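Local coordinates for variant surface glycoprotein MITAT 1.1 (Trypanosoma brucei brucei, PDB 5LY9), which forms the dense surface coat of the parasite and, through switching among antigenically distinct versions, lets the trypanosome evade the host immune response, at residues N237-K240 / A241-A245; L350-Y353 / E354-A358. One frame throughout, in Å; residues are numbered along the deposited sequence.

In the fold
Both contacts are local, each within one continuous run of backbone, and they sit on opposite sides of the centre of this elongated chain, with their own centres about 59 Å apart and nearest atoms about 45 Å apart. Interaction 1 (237-245) is a surface turn where the short helix 239-242 hands over to helix 244-254. Interaction 2 (350-358) is a run of about two and a half turns in helix 343-367, the last helix of this N-terminal piece of the glycoprotein, buried against helix 24-55 and the second subunit, whereas interaction 1 touches no other subunit of the dimer. The side chain of Leu350 in interaction 2 is about 12 Å from an N-acetylglucosamine of the attached glycan.

Interaction 1: residues N237-K240 / A241-A245; sequences NGHK and ATAPA
With chi1 at 57°, Thr242 sets OG1 between its backbone N and carbonyl carbon, which turns the hydroxyl back over the preceding turn, 3.5 Å from His239 CA and near Gly238 O. His239 has chi1 at -67°, and this carries its imidazole to where Ala243 CB approaches the ring edge, His239 CD2 to Ala243 CB 4.4 Å. The ring packs on Met232 and His247, and the Ala243 methyl that meets its edge shares Met232 with it. The two ring nitrogens are held from outside the turn, ND1 by Gly236 N and NE2 by Asn231 O, so the imidazole ties the turn to the chain before it.

The backbone does most of the gripping. Gly238 O accepts two bonds. Thr242 N comes in the carbonyl plane at 3.2 Å, with an N-H...O angle of 162°, and Ala241 N lies well above that plane at 3.1 Å. The acceptor is thus bifurcated between an i+4 donor, Thr242 N, and an i+3 donor, Ala241 N. His239 O is then taken by Ala243 N at 2.8 Å, although Ala243 itself has already left helical backbone angles.

Pro244 follows, with no N-H to give. Its ring lies against the last turn instead, CB 3.5 Å from Lys240 O. Proline fits the first turn of a helix, where an N-H has no acceptor within that helix and its restricted phi is already helical. Lys240, exposed, sends its chain outward from the turn while also touching His247. Buried Ala243 plays two parts, the first non-helical residue after helix 239-242 and the N-cap of helix 244-254, with proline at the N1 position of the new helix.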
loop_
_atom_site.group_PDB
_atom_site.type_symbol
_atom_site.label_atom_id
_atom_site.label_comp_id
_atom_site.label_asym_id
_atom_site.label_seq_id
_atom_site.Cartn_x
_atom_site.Cartn_y
_atom_site.Cartn_z
ATOM N N ASN A 237 22.528 -10.527 -4.083
ATOM C CA ASN A 237 21.726 -11.314 -5.032
ATOM C C ASN A 237 21.522 -12.744 -4.627
ATOM O O ASN A 237 20.438 -13.313 -4.796
ATOM C CB ASN A 237 22.265 -11.201 -6.480
ATOM C CG ASN A 237 22.009 -9.839 -7.079
ATOM O OD1 ASN A 237 21.122 -9.128 -6.682
ATOM N ND2 ASN A 237 22.826 -9.455 -8.057
ATOM N N GLY A 238 22.537 -13.335 -4.053
ATOM C CA GLY A 238 22.457 -14.708 -3.631
ATOM C C GLY A 238 21.389 -15.071 -2.608
ATOM O O GLY A 238 20.862 -16.188 -2.625
ATOM N N HIS A 239 21.026 -14.108 -1.759
ATOM C CA HIS A 239 19.920 -14.303 -0.860
ATOM C C HIS A 239 18.608 -14.492 -1.565
ATOM O O HIS A 239 17.696 -15.086 -0.965
ATOM C CB HIS A 239 19.846 -13.124 0.154
ATOM C CG HIS A 239 20.998 -13.094 1.107
ATOM N ND1 HIS A 239 22.139 -12.371 0.871
ATOM C CD2 HIS A 239 21.167 -13.662 2.312
ATOM C CE1 HIS A 239 22.983 -12.505 1.873
ATOM N NE2 HIS A 239 22.413 -13.301 2.759
ATOM N N LYS A 240 18.460 -14.034 -2.804
ATOM C CA LYS A 240 17.193 -14.334 -3.519
ATOM C C LYS A 240 16.950 -15.835 -3.616
ATOM O O LYS A 240 15.816 -16.292 -3.609
ATOM C CB LYS A 240 17.212 -13.790 -4.931
ATOM C CG LYS A 240 17.169 -12.274 -5.016
ATOM C CD LYS A 240 16.988 -11.822 -6.458
ATOM C CE LYS A 240 15.566 -12.192 -6.977
ATOM N NZ LYS A 240 15.010 -11.267 -8.055
ATOM N N ALA A 241 18.020 -16.634 -3.681
ATOM C CA ALA A 241 17.909 -18.099 -3.753
ATOM C C ALA A 241 17.794 -18.658 -2.384
ATOM O O ALA A 241 16.950 -19.492 -2.175
ATOM C CB ALA A 241 19.124 -18.715 -4.427
ATOM N N THR A 242 18.665 -18.243 -1.458
ATOM C CA THR A 242 18.745 -18.908 -0.137
ATOM C C THR A 242 17.782 -18.426 0.944
ATOM O O THR A 242 17.480 -19.172 1.904
ATOM C CB THR A 242 20.157 -18.822 0.424
ATOM O OG1 THR A 242 20.616 -17.461 0.542
ATOM C CG2 THR A 242 21.187 -19.601 -0.561
ATOM N N ALA A 243 17.287 -17.190 0.798
ATOM C CA ALA A 243 16.500 -16.592 1.852
ATOM C C ALA A 243 15.597 -15.553 1.204
ATOM O O ALA A 243 15.702 -14.379 1.492
ATOM C CB ALA A 243 17.424 -15.994 2.900
ATOM N N PRO A 244 14.738 -15.991 0.262
ATOM C CA PRO A 244 14.008 -14.983 -0.538
ATOM C C PRO A 244 13.222 -13.985 0.295
ATOM O O PRO A 244 13.177 -12.838 -0.109
ATOM C CB PRO A 244 13.072 -15.793 -1.455
ATOM C CG PRO A 244 13.067 -17.115 -0.858
ATOM C CD PRO A 244 14.380 -17.362 -0.171
ATOM N N ALA A 245 12.499 -14.390 1.329
ATOM C CA ALA A 245 11.730 -13.393 2.081
ATOM C C ALA A 245 12.615 -12.307 2.692
ATOM O O ALA A 245 12.178 -11.144 2.823
ATOM C CB ALA A 245 10.870 -14.032 3.152
#

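Interaction 2: residues L350-Y353 / E354-A358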
loop_
_atom_site.group_PDB
_atom_site.type_symbol
_atom_site.label_atom_id
_atom_site.label_comp_id
_atom_site.label_asym_id
_atom_site.label_seq_id
_atom_site.Cartn_x
_atom_site.Cartn_y
_atom_site.Cartn_z
ATOM N N LEU A 350 -11.709 28.828 -8.540
ATOM C CA LEU A 350 -11.372 28.817 -9.959
ATOM C C LEU A 350 -12.612 28.665 -10.821
ATOM O O LEU A 350 -12.741 29.392 -11.832
ATOM C CB LEU A 350 -10.356 27.798 -10.328
ATOM C CG LEU A 350 -9.934 27.787 -11.801
ATOM C CD1 LEU A 350 -9.373 29.185 -12.177
ATOM C CD2 LEU A 350 -8.899 26.713 -12.023
ATOM N N SER A 351 -13.497 27.773 -10.433
ATOM C CA SER A 351 -14.734 27.601 -11.208
ATOM C C SER A 351 -15.527 28.905 -11.344
ATOM O O SER A 351 -16.007 29.238 -12.413
ATOM C CB SER A 351 -15.571 26.522 -10.577
ATOM O OG SER A 351 -14.865 25.279 -10.497
ATOM N N ASN A 352 -15.666 29.609 -10.227
ATOM C CA ASN A 352 -16.420 30.851 -10.174
ATOM C C ASN A 352 -15.707 31.894 -11.059
ATOM O O ASN A 352 -16.358 32.593 -11.841
ATOM C CB ASN A 352 -16.522 31.316 -8.731
ATOM C CG ASN A 352 -17.642 32.288 -8.510
ATOM O OD1 ASN A 352 -18.108 32.486 -7.396
ATOM N ND2 ASN A 352 -18.038 32.959 -9.570
ATOM N N TYR A 353 -14.388 31.995 -10.953
ATOM C CA TYR A 353 -13.691 33.030 -11.788
ATOM C C TYR A 353 -13.648 32.687 -13.243
ATOM O O TYR A 353 -13.616 33.634 -13.993
ATOM C CB TYR A 353 -12.268 33.385 -11.316
ATOM C CG TYR A 353 -12.256 34.359 -10.190
ATOM C CD1 TYR A 353 -12.626 35.690 -10.380
ATOM C CD2 TYR A 353 -11.884 33.971 -8.919
ATOM C CE1 TYR A 353 -12.621 36.574 -9.322
ATOM C CE2 TYR A 353 -11.928 34.831 -7.853
ATOM C CZ TYR A 353 -12.251 36.153 -8.064
ATOM O OH TYR A 353 -12.217 37.023 -7.008
ATOM N N GLU A 354 -13.606 31.421 -13.650
ATOM C CA GLU A 354 -13.722 31.078 -15.089
ATOM C C GLU A 354 -15.135 31.563 -15.664
ATOM O O GLU A 354 -15.267 31.954 -16.870
ATOM C CB GLU A 354 -13.501 29.603 -15.387
ATOM C CG GLU A 354 -12.073 29.003 -15.211
ATOM C CD GLU A 354 -11.949 27.439 -15.496
ATOM O OE1 GLU A 354 -12.977 26.714 -15.716
ATOM O OE2 GLU A 354 -10.772 26.901 -15.448
ATOM N N MET A 355 -16.179 31.497 -14.856
ATOM C CA MET A 355 -17.487 31.939 -15.277
ATOM C C MET A 355 -17.447 33.443 -15.422
ATOM O O MET A 355 -17.878 33.991 -16.443
ATOM C CB MET A 355 -18.596 31.572 -14.267
ATOM C CG MET A 355 -19.991 31.857 -14.813
ATOM S SD MET A 355 -21.255 31.253 -13.681
ATOM C CE MET A 355 -20.957 32.220 -12.276
ATOM N N ILE A 356 -16.908 34.106 -14.425
ATOM C CA ILE A 356 -16.794 35.558 -14.408
ATOM C C ILE A 356 -15.987 36.049 -15.583
ATOM O O ILE A 356 -16.369 37.071 -16.225
ATOM C CB ILE A 356 -16.192 36.062 -13.094
ATOM C CG1 ILE A 356 -17.206 35.930 -11.967
ATOM C CG2 ILE A 356 -15.723 37.527 -13.251
ATOM C CD1 ILE A 356 -16.632 36.079 -10.573
ATOM N N ALA A 357 -14.938 35.323 -15.916
ATOM C CA ALA A 357 -14.070 35.699 -17.043
ATOM C C ALA A 357 -14.812 35.581 -18.376
ATOM O O ALA A 357 -14.592 36.414 -19.314
ATOM C CB ALA A 357 -12.842 34.785 -17.094
ATOM N N ALA A 358 -15.633 34.526 -18.499
ATOM C CA ALA A 358 -16.464 34.379 -19.704
ATOM C C ALA A 358 -17.476 35.507 -19.772
ATOM O O ALA A 358 -17.665 36.068 -20.858
ATOM C CB ALA A 358 -17.161 33.011 -19.786
#
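Leu350 lays its branched end alongside Glu354: Leu350 CG is 3.8 Å from the carboxylate oxygen Glu354 OE2, while Leu350 CD1 lies by the methylene, 4.1 Å from Glu354 CG. Leucine's CG stands anti to the backbone N (chi1 -178°), and the glutamate, extended beyond CG, runs past it. OE2 is the oxygen facing Leu350, and OE1 makes a salt bridge to Arg69 of the second subunit. That arginine also bonds Ser351 OG, whose hydroxyl is shared with Gly347 O one turn back. A short serine and a long glutamate thus reach the same guanidinium group across the dimer interface.

On another flank, Asn352 swings its amide over Ile356, Asn352 ND2 3.6 Å from Ile356 CD1, while OD1 is held by Ala329 N. Met355 CE also approaches, 4.0 Å from Asn352 ND2. Tyr353 and Ile356 lie side by side and point the same way, Tyr353 CD1 to Ile356 CD1 4.0 Å. Their two apolar surfaces pack together against Ile328, with Tyr353 also touching Pro325.

The backbone underneath is regular alpha-helix. Glu354 N bonds Leu350 O at 2.9 Å (163° at the hydrogen), Ile356 N bonds Asn352 O at 3.0 Å and Ala357 N bonds Tyr353 O at 2.9 Å, whereas the link from Met355 N to Ser351 O is weak. With Leu350 packed on Tyr47, Ser50 and Ile51 of helix 24-55, these turns form part of the elongated helical bundle and dimer interface of an A-type variant surface glycoprotein.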